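Local atomic coordinates of 4-hydroxybutyrate CoA-transferase (Porphyromonas gingivalis, PDB entry 3EH7), a protein that probably transfers coenzyme A between acyl-CoA thioesters and free carboxylates such as acetate, as a putative 4-hydroxybutyrate CoA-transferase. Residues E58-L63 / D100-F105; L118-A123 / K146-S151; K262-G267 / P301-Q306; D308-I313 / V342-G347. All coordinates share one frame; numbering follows the deposited sequence. Where two conformers were deposited one is given.

Contact 1. Residues E58-L63 / D100-F105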
loop_
_atom_site.group_PDB
_atom_site.type_symbol
_atom_site.label_atom_id
_atom_site.label_comp_id
_atom_site.label_asym_id
_atom_site.label_seq_id
_atom_site.Cartn_x
_atom_site.Cartn_y
_atom_site.Cartn_z
ATOM N N GLU A 58 12.055 -23.843 -13.892
ATOM C CA GLU A 58 11.474 -22.511 -13.838
ATOM C C GLU A 58 12.523 -21.503 -13.406
ATOM O O GLU A 58 13.096 -21.652 -12.333
ATOM C CB GLU A 58 10.350 -22.545 -12.818
ATOM C CG GLU A 58 9.544 -21.283 -12.703
ATOM C CD GLU A 58 8.225 -21.505 -11.961
ATOM O OE1 GLU A 58 7.594 -22.578 -12.128
ATOM O OE2 GLU A 58 7.817 -20.597 -11.222
ATOM N N ILE A 59 12.806 -20.496 -14.227
ATOM C CA ILE A 59 13.790 -19.491 -13.845
ATOM C C ILE A 59 13.048 -18.390 -13.143
ATOM O O ILE A 59 12.118 -17.827 -13.705
ATOM C CB ILE A 59 14.564 -18.905 -15.033
ATOM C CG1 ILE A 59 15.376 -19.989 -15.767
ATOM C CG2 ILE A 59 15.503 -17.838 -14.564
ATOM C CD1 ILE A 59 16.414 -20.675 -14.946
ATOM N N TYR A 60 13.431 -18.094 -11.905
ATOM C CA TYR A 60 12.839 -16.959 -11.204
ATOM C C TYR A 60 13.734 -15.766 -11.424
ATOM O O TYR A 60 14.904 -15.812 -11.070
ATOM C CB TYR A 60 12.652 -17.238 -9.700
ATOM C CG TYR A 60 12.022 -16.069 -8.984
ATOM C CD1 TYR A 60 10.660 -15.851 -9.042
ATOM C CD2 TYR A 60 12.800 -15.149 -8.314
ATOM C CE1 TYR A 60 10.086 -14.755 -8.423
ATOM C CE2 TYR A 60 12.243 -14.059 -7.706
ATOM C CZ TYR A 60 10.885 -13.874 -7.753
ATOM O OH TYR A 60 10.338 -12.783 -7.135
ATOM N N HIS A 61 13.176 -14.698 -11.999
ATOM C CA HIS A 61 13.910 -13.469 -12.293
ATOM C C HIS A 61 12.945 -12.280 -12.215
ATOM O O HIS A 61 11.735 -12.458 -12.101
ATOM C CB HIS A 61 14.522 -13.538 -13.685
ATOM C CG HIS A 61 13.498 -13.570 -14.778
ATOM N ND1 HIS A 61 12.807 -12.445 -15.173
ATOM C CD2 HIS A 61 13.010 -14.593 -15.514
ATOM C CE1 HIS A 61 11.944 -12.771 -16.117
ATOM N NE2 HIS A 61 12.043 -14.070 -16.337
HETATM N N MSE A 62 13.482 -11.067 -12.261
HETATM C CA MSE A 62 12.641 -9.881 -12.248
HETATM C C MSE A 62 13.011 -8.956 -13.377
HETATM O O MSE A 62 13.059 -7.757 -13.197
HETATM C CB MSE A 62 12.786 -9.159 -10.932
HETATM C CG MSE A 62 12.327 -9.978 -9.802
HETATM SE SE MSE A 62 12.405 -8.963 -8.153
HETATM C CE MSE A 62 12.046 -10.424 -7.062
ATOM N N LEU A 63 13.284 -9.536 -14.535
ATOM C CA LEU A 63 13.680 -8.777 -15.709
ATOM C C LEU A 63 12.507 -8.643 -16.656
ATOM O O LEU A 63 11.598 -9.487 -16.663
ATOM C CB LEU A 63 14.809 -9.477 -16.440
ATOM C CG LEU A 63 16.015 -9.798 -15.564
ATOM C CD1 LEU A 63 16.904 -10.831 -16.227
ATOM C CD2 LEU A 63 16.790 -8.484 -15.231
ATOM N N ASP A 100 3.537 -17.812 -15.184
ATOM C CA ASP A 100 4.367 -18.091 -14.045
ATOM C C ASP A 100 4.771 -16.837 -13.290
ATOM O O ASP A 100 5.473 -16.924 -12.291
ATOM C CB ASP A 100 5.610 -18.831 -14.500
ATOM C CG ASP A 100 5.290 -20.207 -15.057
ATOM O OD1 ASP A 100 4.125 -20.691 -14.931
ATOM O OD2 ASP A 100 6.226 -20.807 -15.628
ATOM N N PHE A 101 4.325 -15.675 -13.754
ATOM C CA PHE A 101 4.623 -14.423 -13.057
ATOM C C PHE A 101 4.012 -14.481 -11.657
ATOM O O PHE A 101 2.873 -14.943 -11.498
ATOM C CB PHE A 101 4.081 -13.238 -13.854
ATOM C CG PHE A 101 4.304 -11.918 -13.196
ATOM C CD1 PHE A 101 5.500 -11.245 -13.356
ATOM C CD2 PHE A 101 3.305 -11.335 -12.427
ATOM C CE1 PHE A 101 5.707 -10.005 -12.744
ATOM C CE2 PHE A 101 3.501 -10.116 -11.819
ATOM C CZ PHE A 101 4.698 -9.442 -11.978
ATOM N N ILE A 102 4.767 -14.035 -10.659
ATOM C CA ILE A 102 4.303 -14.049 -9.260
ATOM C C ILE A 102 4.191 -12.624 -8.741
ATOM O O ILE A 102 5.195 -12.017 -8.405
ATOM C CB ILE A 102 5.241 -14.829 -8.330
ATOM C CG1 ILE A 102 5.409 -16.284 -8.814
ATOM C CG2 ILE A 102 4.711 -14.835 -6.881
ATOM C CD1 ILE A 102 6.594 -16.992 -8.143
ATOM N N PRO A 103 2.955 -12.089 -8.661
ATOM C CA PRO A 103 2.818 -10.712 -8.113
ATOM C C PRO A 103 3.240 -10.643 -6.640
ATOM O O PRO A 103 2.808 -11.448 -5.811
ATOM C CB PRO A 103 1.324 -10.378 -8.284
ATOM C CG PRO A 103 0.723 -11.512 -9.085
ATOM C CD PRO A 103 1.667 -12.685 -9.055
ATOM N N VAL A 104 4.133 -9.726 -6.314
ATOM C CA VAL A 104 4.624 -9.619 -4.958
ATOM C C VAL A 104 5.218 -8.228 -4.839
ATOM O O VAL A 104 5.625 -7.665 -5.835
ATOM C CB VAL A 104 5.687 -10.712 -4.678
ATOM C CG1 VAL A 104 6.815 -10.588 -5.656
ATOM C CG2 VAL A 104 6.169 -10.660 -3.209
ATOM N N PHE A 105 5.229 -7.650 -3.650
ATOM C CA PHE A 105 6.000 -6.427 -3.441
ATOM C C PHE A 105 7.477 -6.817 -3.380
ATOM O O PHE A 105 7.833 -7.785 -2.739
ATOM C CB PHE A 105 5.627 -5.746 -2.143
ATOM C CG PHE A 105 4.274 -5.074 -2.161
ATOM C CD1 PHE A 105 3.840 -4.375 -3.267
ATOM C CD2 PHE A 105 3.454 -5.121 -1.023
ATOM C CE1 PHE A 105 2.595 -3.739 -3.266
ATOM C CE2 PHE A 105 2.240 -4.470 -1.010
ATOM C CZ PHE A 105 1.798 -3.787 -2.150
HETATM O O HOH W 1 5.604 -19.389 -10.973
HETATM O O HOH W 2 7.848 -12.077 -8.680
#
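Glu58 and Asp100 have the closest CA atoms of the two segments, still 8.4 Å apart, so strand 58-60 and the irregular 100-105 segment meet through side chains and water. Glu58 sets out toward 100-105 at CB, and its extended chain brings two acids together: Glu58 OE1 lies 4.2 Å from Asp100 OD2, with the carboxylate planes only 15° apart. This like-charge approach is probably eased by the salt bridge from Glu58 OE2 to Arg30 NH2. A water also donates to Glu58 OE2 and, at 2.8 Å, to Asp100 O.

Tyr60 reaches across because its CG stands anti to the backbone N (chi1 -179°), which carries the ring out to the other segment. Its CE1 touches Ile102 CD1 at 4.2 Å, the two side chains crossing at about a right angle. Beyond the ring, Tyr60 OH lies 4.4 Å from Val104 CG1. The same hydroxyl shares a second water with the backbone, 3.0 Å from Tyr60 OH to the water, which donates to Ile102 O.

Within this chain, strand 58-60 is an outermost strand of a parallel sheet and pairs with strand 30-33, while Val109 of helix 109-114 packs on both Tyr60 and Val104.

Contact 2. Residues L118-A123 / K146-S151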
loop_
_atom_site.group_PDB
_atom_site.type_symbol
_atom_site.label_atom_id
_atom_site.label_comp_id
_atom_site.label_asym_id
_atom_site.label_seq_id
_atom_site.Cartn_x
_atom_site.Cartn_y
_atom_site.Cartn_z
ATOM N N LEU A 118 7.739 -18.710 -1.575
ATOM C CA LEU A 118 8.347 -18.747 -2.911
ATOM C C LEU A 118 9.578 -19.598 -2.779
ATOM O O LEU A 118 10.607 -19.128 -2.276
ATOM C CB LEU A 118 8.713 -17.337 -3.401
ATOM C CG LEU A 118 9.535 -17.180 -4.689
ATOM C CD1 LEU A 118 8.807 -17.646 -5.909
ATOM C CD2 LEU A 118 9.889 -15.720 -4.861
ATOM N N HIS A 119 9.467 -20.859 -3.196
ATOM C CA HIS A 119 10.503 -21.833 -2.964
ATOM C C HIS A 119 11.535 -21.772 -4.078
ATOM O O HIS A 119 11.191 -21.805 -5.267
ATOM C CB HIS A 119 9.897 -23.245 -2.875
ATOM C CG HIS A 119 10.911 -24.337 -2.750
ATOM N ND1 HIS A 119 11.423 -24.744 -1.535
ATOM C CD2 HIS A 119 11.530 -25.095 -3.690
ATOM C CE1 HIS A 119 12.311 -25.707 -1.732
ATOM N NE2 HIS A 119 12.392 -25.941 -3.031
ATOM N N ILE A 120 12.803 -21.730 -3.688
ATOM C CA ILE A 120 13.898 -21.703 -4.633
ATOM C C ILE A 120 14.766 -22.936 -4.394
ATOM O O ILE A 120 15.355 -23.098 -3.322
ATOM C CB ILE A 120 14.723 -20.423 -4.466
ATOM C CG1 ILE A 120 13.946 -19.247 -5.044
ATOM C CG2 ILE A 120 16.085 -20.576 -5.136
ATOM C CD1 ILE A 120 14.388 -17.950 -4.499
ATOM N N ASP A 121 14.865 -23.798 -5.396
ATOM C CA ASP A 121 15.643 -24.984 -5.232
ATOM C C ASP A 121 17.132 -24.712 -5.456
ATOM O O ASP A 121 17.978 -25.352 -4.826
ATOM C CB ASP A 121 15.161 -26.047 -6.208
ATOM C CG ASP A 121 13.704 -26.447 -5.973
ATOM O OD1 ASP A 121 13.457 -27.306 -5.108
ATOM O OD2 ASP A 121 12.818 -25.902 -6.652
ATOM N N VAL A 122 17.437 -23.797 -6.377
ATOM C CA VAL A 122 18.797 -23.515 -6.803
ATOM C C VAL A 122 18.989 -22.005 -6.935
ATOM O O VAL A 122 18.141 -21.320 -7.506
ATOM C CB VAL A 122 19.105 -24.193 -8.130
ATOM C CG1 VAL A 122 20.539 -23.901 -8.571
ATOM C CG2 VAL A 122 18.914 -25.679 -8.000
ATOM N N ALA A 123 20.074 -21.491 -6.358
ATOM C CA ALA A 123 20.465 -20.092 -6.512
ATOM C C ALA A 123 21.772 -20.098 -7.279
ATOM O O ALA A 123 22.748 -20.728 -6.847
ATOM C CB ALA A 123 20.663 -19.416 -5.149
ATOM N N LYS A 146 20.947 -12.268 -2.788
ATOM C CA LYS A 146 21.571 -12.686 -1.536
ATOM C C LYS A 146 20.630 -13.537 -0.683
ATOM O O LYS A 146 21.017 -14.639 -0.288
ATOM C CB LYS A 146 22.111 -11.482 -0.766
ATOM C CG LYS A 146 22.517 -11.728 0.690
ATOM C CD LYS A 146 23.358 -10.547 1.183
ATOM C CE LYS A 146 23.964 -10.763 2.519
ATOM N NZ LYS A 146 22.958 -10.745 3.512
ATOM N N PRO A 147 19.401 -13.040 -0.414
ATOM C CA PRO A 147 18.413 -13.878 0.258
ATOM C C PRO A 147 18.209 -15.237 -0.419
ATOM O O PRO A 147 18.102 -16.229 0.277
ATOM C CB PRO A 147 17.145 -13.048 0.193
ATOM C CG PRO A 147 17.616 -11.636 0.176
ATOM C CD PRO A 147 18.961 -11.626 -0.455
ATOM N N ALA A 148 18.206 -15.289 -1.752
ATOM C CA ALA A 148 18.063 -16.578 -2.439
ATOM C C ALA A 148 19.233 -17.512 -2.109
ATOM O O ALA A 148 19.027 -18.679 -1.775
ATOM C CB ALA A 148 17.926 -16.388 -3.953
ATOM N N ALA A 149 20.450 -17.001 -2.206
ATOM C CA ALA A 149 21.644 -17.780 -1.895
ATOM C C ALA A 149 21.607 -18.271 -0.440
ATOM O O ALA A 149 22.096 -19.347 -0.141
ATOM C CB ALA A 149 22.904 -16.973 -2.137
ATOM N N GLU A 150 21.021 -17.495 0.458
ATOM C CA GLU A 150 21.032 -17.885 1.853
ATOM C C GLU A 150 19.970 -18.900 2.176
ATOM O O GLU A 150 19.994 -19.461 3.249
ATOM C CB GLU A 150 20.850 -16.663 2.758
ATOM C CG GLU A 150 22.046 -15.724 2.728
ATOM C CD GLU A 150 21.753 -14.375 3.357
ATOM O OE1 GLU A 150 20.549 -14.006 3.550
ATOM O OE2 GLU A 150 22.735 -13.673 3.630
ATOM N N SER A 151 19.013 -19.097 1.270
ATOM C CA SER A 151 17.938 -20.036 1.494
ATOM C C SER A 151 17.896 -21.269 0.593
ATOM O O SER A 151 17.268 -22.233 0.957
ATOM C CB SER A 151 16.595 -19.313 1.380
ATOM O OG SER A 151 16.325 -18.658 2.594
#
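Ile120 and Ala123 meet Ala148 and Ala149 inside a beta-alpha-beta crossover, where helix 145-151 is laid against strand 122-127. The helix is held there by short apolar contacts. Ile120 turns CG1 beside its backbone N and extends beyond it (chi2 158°), which sends CD1 to the CB of Ala148 at 3.9 Å. Ala123 does its part with a single methyl. That CB rests on the helix backbone, 3.8 Å from Ala149 CA and about as far from Ala149 N and Ala148 O, and it lies 4.3 Å from the CB of Ala148. Where Ala123 faces Ala148 and Ala149, three small residues let the backbones come near: Ala123 and Ala149 are 5.3 Å apart between CA atoms, although the CB of Ala149 points away from the strand.

Strand 122-127 is followed, after the short strand 135-137, by helix 145-151 and strand 154-160, and strands 122-127 and 154-160 are parallel neighbours in the sheet, in keeping with a Rossmann-like N-terminal domain. Ala32, on the neighbouring strand 30-33, touches both Ile120 and Ala148 and so extends the apolar floor beneath the helix.

The polar groups bond away from the interface, partly within their own segments. His119 NE2 donates to Asp121 OD1 over 2.7 Å; the acceptor lies in the imidazole plane, but the donor sits 68° out of the carboxylate plane. His119 ND1 bonds to Asp116 OD1, and Asp121 OD2 to Arg30 N. On the helix, Lys146 NZ and Glu150 OE2 form a salt bridge of 2.9 Å.

Contact 3. Residues K262-G267 / P301-Q306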
loop_
_atom_site.group_PDB
_atom_site.type_symbol
_atom_site.label_atom_id
_atom_site.label_comp_id
_atom_site.label_asym_id
_atom_site.label_seq_id
_atom_site.Cartn_x
_atom_site.Cartn_y
_atom_site.Cartn_z
ATOM N N LYS A 262 21.558 13.280 5.372
ATOM C CA LYS A 262 20.713 12.096 5.477
ATOM C C LYS A 262 20.527 11.747 6.940
ATOM O O LYS A 262 21.448 11.873 7.715
ATOM C CB LYS A 262 21.360 10.897 4.805
ATOM C CG LYS A 262 21.338 10.925 3.308
ATOM C CD LYS A 262 22.067 9.686 2.745
ATOM C CE LYS A 262 21.193 8.428 2.718
ATOM N NZ LYS A 262 22.010 7.160 2.746
ATOM N N THR A 263 19.346 11.251 7.295
ATOM C CA THR A 263 19.058 10.859 8.654
ATOM C C THR A 263 19.190 9.352 8.851
ATOM O O THR A 263 19.069 8.873 9.966
ATOM C CB THR A 263 17.661 11.329 9.024
ATOM O OG1 THR A 263 16.753 10.857 8.022
ATOM C CG2 THR A 263 17.655 12.899 9.099
ATOM N N LEU A 264 19.430 8.616 7.770
ATOM C CA LEU A 264 19.756 7.200 7.839
ATOM C C LEU A 264 20.965 6.994 6.945
ATOM O O LEU A 264 20.989 7.501 5.840
ATOM C CB LEU A 264 18.583 6.343 7.335
ATOM C CG LEU A 264 18.709 4.836 7.596
ATOM C CD1 LEU A 264 18.576 4.490 9.121
ATOM C CD2 LEU A 264 17.675 4.076 6.756
ATOM N N HIS A 265 21.944 6.237 7.417
ATOM C CA HIS A 265 23.160 5.975 6.674
ATOM C C HIS A 265 23.761 7.242 6.086
ATOM O O HIS A 265 23.921 7.336 4.869
ATOM C CB HIS A 265 22.910 4.919 5.590
ATOM C CG HIS A 265 22.400 3.628 6.142
ATOM N ND1 HIS A 265 23.156 2.824 6.979
ATOM C CD2 HIS A 265 21.185 3.043 6.053
ATOM C CE1 HIS A 265 22.430 1.783 7.352
ATOM N NE2 HIS A 265 21.229 1.887 6.802
ATOM N N PRO A 266 24.099 8.218 6.961
ATOM C CA PRO A 266 24.658 9.477 6.508
ATOM C C PRO A 266 25.977 9.285 5.795
ATOM O O PRO A 266 26.757 8.397 6.151
ATOM C CB PRO A 266 24.822 10.292 7.790
ATOM C CG PRO A 266 24.845 9.304 8.873
ATOM C CD PRO A 266 24.004 8.152 8.432
ATOM N N GLY A 267 26.171 10.067 4.738
ATOM C CA GLY A 267 27.360 9.984 3.912
ATOM C C GLY A 267 27.469 8.778 2.998
ATOM O O GLY A 267 28.480 8.619 2.332
ATOM N N PRO A 301 9.073 0.064 3.185
ATOM C CA PRO A 301 8.576 1.431 3.412
ATOM C C PRO A 301 8.951 2.012 4.780
ATOM O O PRO A 301 9.214 3.205 4.889
ATOM C CB PRO A 301 7.078 1.270 3.239
ATOM C CG PRO A 301 6.949 0.156 2.211
ATOM C CD PRO A 301 8.008 -0.822 2.680
ATOM N N ARG A 302 8.998 1.178 5.817
ATOM C CA ARG A 302 9.384 1.649 7.157
ATOM C C ARG A 302 10.854 2.062 7.265
ATOM O O ARG A 302 11.202 2.862 8.101
ATOM C CB ARG A 302 9.064 0.587 8.197
ATOM C CG ARG A 302 7.567 0.245 8.231
ATOM C CD ARG A 302 7.337 -1.071 8.926
ATOM N NE ARG A 302 7.946 -2.179 8.199
ATOM C CZ ARG A 302 7.870 -3.447 8.589
ATOM N NH1 ARG A 302 7.227 -3.766 9.703
ATOM N NH2 ARG A 302 8.463 -4.402 7.885
ATOM N N VAL A 303 11.715 1.499 6.419
ATOM C CA VAL A 303 13.133 1.873 6.402
ATOM C C VAL A 303 13.327 3.092 5.523
ATOM O O VAL A 303 14.027 4.041 5.898
ATOM C CB VAL A 303 14.028 0.726 5.887
ATOM C CG1 VAL A 303 15.470 1.213 5.747
ATOM C CG2 VAL A 303 13.919 -0.489 6.837
ATOM N N ILE A 304 12.705 3.058 4.348
ATOM C CA ILE A 304 12.719 4.206 3.465
ATOM C C ILE A 304 12.289 5.439 4.255
ATOM O O ILE A 304 12.956 6.500 4.185
ATOM C CB ILE A 304 11.766 4.031 2.234
ATOM C CG1 ILE A 304 12.218 2.866 1.334
ATOM C CG2 ILE A 304 11.718 5.327 1.423
ATOM C CD1 ILE A 304 11.146 2.339 0.379
ATOM N N ALA A 305 11.198 5.311 5.010
ATOM C CA ALA A 305 10.634 6.444 5.801
ATOM C C ALA A 305 11.582 7.096 6.800
ATOM O O ALA A 305 11.356 8.250 7.220
ATOM C CB ALA A 305 9.375 5.986 6.563
ATOM N N GLN A 306 12.619 6.377 7.217
ATOM C CA GLN A 306 13.561 6.917 8.179
ATOM C C GLN A 306 14.525 7.935 7.558
ATOM O O GLN A 306 15.278 8.573 8.293
ATOM C CB GLN A 306 14.371 5.793 8.808
ATOM C CG GLN A 306 13.547 4.906 9.732
ATOM C CD GLN A 306 14.269 3.622 10.127
ATOM O OE1 GLN A 306 13.816 2.520 9.797
ATOM N NE2 GLN A 306 15.333 3.750 10.892
#
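Leu264 lies against the final turn of the 301-306 segment, its CA 6.2 Å from that of Gln306, and its side chain can be traced atom by atom. CB passes 4.1 Å from Gln306 O. With CG anti to the backbone N (chi1 -169°), the fork is carried over the turn and its two methyls part company. CD1 goes to the end of the Gln306 side chain, which lies obliquely across it. CD2 goes to Val303, where it touches CG1 at 3.8 Å and also rests against the backbone oxygen. Tyr297 of helix 295-298 packs on both Leu264 and Val303. The loop between helix 246-253 and strand 269-271 is thus packed on helix 301-304, ahead of strand 310-314.

Beside these methyl contacts is one polar link. Thr263 OG1 donates to Gln306 O over 2.7 Å, in the carbonyl plane and on a lone pair, at a C=O...donor angle of 135°. The same hydroxyl oxygen is hydrogen-bonded to Asp308 N, so it ties together the backbone at Gln306 and Asp308.

Lys262 NZ donates to His265 O at 2.9 Å and more weakly to Leu264 O, and it also binds the carbonyls of Ile239 and Lys268. Chemically, this surface contact combines one directional hydrogen bond from Thr263 with packing shared about equally by Leu264 and Gln306, Val303 adding less, while a lysine ammonium gathers backbone oxygens and so probably helps hold the loop's shape.

Contact 4. Residues D308-I313 / V342-G347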
loop_
_atom_site.group_PDB
_atom_site.type_symbol
_atom_site.label_atom_id
_atom_site.label_comp_id
_atom_site.label_asym_id
_atom_site.label_seq_id
_atom_site.Cartn_x
_atom_site.Cartn_y
_atom_site.Cartn_z
ATOM N N ASP A 308 14.730 11.373 6.023
ATOM C CA ASP A 308 13.945 12.599 5.816
ATOM C C ASP A 308 14.064 13.109 4.379
ATOM O O ASP A 308 15.076 12.874 3.725
ATOM C CB ASP A 308 14.380 13.710 6.733
ATOM C CG ASP A 308 13.990 13.472 8.161
ATOM O OD1 ASP A 308 13.381 12.442 8.459
ATOM O OD2 ASP A 308 14.302 14.350 8.991
ATOM N N ASN A 309 13.033 13.839 3.940
ATOM C CA ASN A 309 13.009 14.519 2.642
ATOM C C ASN A 309 13.214 13.589 1.444
ATOM O O ASN A 309 13.980 13.900 0.516
ATOM C CB ASN A 309 14.030 15.661 2.644
ATOM C CG ASN A 309 13.783 16.648 3.761
ATOM O OD1 ASN A 309 12.775 17.340 3.755
ATOM N ND2 ASN A 309 14.722 16.737 4.716
HETATM N N MSE A 310 12.492 12.468 1.444
HETATM C CA MSE A 310 12.540 11.536 0.331
HETATM C C MSE A 310 11.922 12.213 -0.878
HETATM O O MSE A 310 10.903 12.905 -0.776
HETATM C CB MSE A 310 11.769 10.223 0.599
HETATM C CG MSE A 310 12.465 9.222 1.436
HETATM SE SE MSE A 310 14.094 8.510 0.741
HETATM C CE MSE A 310 13.491 8.041 -1.002
ATOM N N VAL A 311 12.572 12.022 -2.019
ATOM C CA VAL A 311 11.964 12.273 -3.306
ATOM C C VAL A 311 12.179 11.012 -4.113
ATOM O O VAL A 311 13.317 10.605 -4.384
ATOM C CB VAL A 311 12.550 13.497 -4.059
ATOM C CG1 VAL A 311 11.880 13.619 -5.410
ATOM C CG2 VAL A 311 12.350 14.780 -3.240
ATOM N N SER A 312 11.057 10.379 -4.452
ATOM C CA SER A 312 11.053 9.169 -5.226
ATOM C C SER A 312 10.584 9.521 -6.643
ATOM O O SER A 312 9.571 10.186 -6.790
ATOM C CB SER A 312 10.139 8.145 -4.543
ATOM O OG SER A 312 9.749 7.169 -5.464
ATOM N N ILE A 313 11.353 9.125 -7.661
ATOM C CA ILE A 313 11.004 9.345 -9.071
ATOM C C ILE A 313 10.926 8.014 -9.803
ATOM O O ILE A 313 11.896 7.247 -9.858
ATOM C CB ILE A 313 12.026 10.249 -9.843
ATOM C CG1 ILE A 313 12.292 11.559 -9.110
ATOM C CG2 ILE A 313 11.522 10.542 -11.262
ATOM C CD1 ILE A 313 13.445 12.410 -9.723
ATOM N N VAL A 342 6.228 1.075 -6.112
ATOM C CA VAL A 342 5.210 1.295 -5.086
ATOM C C VAL A 342 5.813 1.262 -3.690
ATOM O O VAL A 342 5.334 1.956 -2.800
ATOM C CB VAL A 342 4.055 0.284 -5.196
ATOM C CG1 VAL A 342 4.576 -1.153 -5.050
ATOM C CG2 VAL A 342 2.925 0.590 -4.155
ATOM N N ASP A 343 6.882 0.489 -3.482
ATOM C CA ASP A 343 7.541 0.462 -2.177
ATOM C C ASP A 343 7.987 1.870 -1.815
ATOM O O ASP A 343 7.865 2.311 -0.665
ATOM C CB ASP A 343 8.777 -0.470 -2.151
ATOM C CG ASP A 343 8.468 -1.936 -2.498
ATOM O OD1 ASP A 343 7.258 -2.304 -2.569
ATOM O OD2 ASP A 343 9.453 -2.755 -2.693
ATOM N N TYR A 344 8.511 2.584 -2.811
ATOM C CA TYR A 344 9.017 3.932 -2.620
ATOM C C TYR A 344 7.891 4.973 -2.548
ATOM O O TYR A 344 8.025 5.951 -1.850
ATOM C CB TYR A 344 10.074 4.286 -3.693
ATOM C CG TYR A 344 11.376 3.600 -3.381
ATOM C CD1 TYR A 344 12.312 4.174 -2.503
ATOM C CD2 TYR A 344 11.636 2.343 -3.875
ATOM C CE1 TYR A 344 13.475 3.513 -2.168
ATOM C CE2 TYR A 344 12.798 1.665 -3.522
ATOM C CZ TYR A 344 13.699 2.252 -2.670
ATOM O OH TYR A 344 14.820 1.553 -2.331
ATOM N N VAL A 345 6.778 4.753 -3.230
ATOM C CA VAL A 345 5.637 5.664 -3.068
ATOM C C VAL A 345 5.200 5.569 -1.618
ATOM O O VAL A 345 5.004 6.589 -0.949
ATOM C CB VAL A 345 4.489 5.290 -3.999
ATOM C CG1 VAL A 345 3.184 6.101 -3.661
ATOM C CG2 VAL A 345 4.931 5.434 -5.458
ATOM N N ARG A 346 5.114 4.334 -1.090
ATOM C CA ARG A 346 4.641 4.159 0.278
ATOM C C ARG A 346 5.645 4.651 1.307
ATOM O O ARG A 346 5.249 5.255 2.294
ATOM C CB ARG A 346 4.207 2.727 0.543
ATOM C CG ARG A 346 2.866 2.455 -0.104
ATOM C CD ARG A 346 2.505 1.006 -0.086
ATOM N NE ARG A 346 1.288 0.773 -0.842
ATOM C CZ ARG A 346 0.499 -0.288 -0.696
ATOM N NH1 ARG A 346 0.773 -1.260 0.170
ATOM N NH2 ARG A 346 -0.585 -0.373 -1.438
ATOM N N GLY A 347 6.937 4.411 1.071
ATOM C CA GLY A 347 7.975 4.928 1.967
ATOM C C GLY A 347 8.029 6.454 1.960
ATOM O O GLY A 347 8.171 7.057 2.989
#
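Met310, a selenomethionine, is the first residue of 308-313 to meet helix 341-350. All three of its torsions are turned near -60° (chi3 -50°), and the curled chain puts its CE methyl at the edge of the Tyr344 ring, near the ring plane and 4.3 Å from CD1. Two residues on, on the same face of the strand, Ser312 makes the closer approach. Its CA lies 6.2 Å from that of Tyr344, against 8.2 Å between the CA atoms of Met310 and Gly347.

The axes of strand 310-313 and helix 342-347 come within 8.5 Å at an angle of 153°, roughly antiparallel, as in a beta-alpha-beta crossover: helix 341-350 lies in sequence between strands 310-314 and 355-359, parallel neighbours in the sheet, with a small excursion of strands before it.

Ser312 OG is packed 3.4 Å from Tyr344 CB, and its polar need is met by a hydrogen bond with Gln217 OE1 on the adjoining strand 215-217. Ser312 CB also lies against Tyr344 CB, at 4.0 Å. From there the tyrosine ring runs past Met310 to its hydroxyl, hydrogen-bonded with Asn299 OD1. Ile304 of helix 301-304 packs on both Met310 and Tyr344.

From the N terminus the four contacts follow in series, none nested in or crossing another. Contact 1 closes a 36-residue excursion, most of it not modelled, whose modelled part has no helix or strand; contact 2 closes a crossover within the same parallel sheet. The two touch where Ile102 CD1 and Tyr60 CZ pack on Leu118. Contact 3 closes a 33-residue span, joining the loop before strand 269-271 to helix 301-304, and contact 4 closes a crossover in the large mixed sheet. Contacts 3 and 4 adjoin, with Pro301 CG packing on Asp343 O. Phe105 of contact 1, in the N-terminal domain, packs on Val342, Asp343 and Arg346 of contact 4, in the C-terminal domain. Contacts 1, 3 and 4 also touch the second subunit.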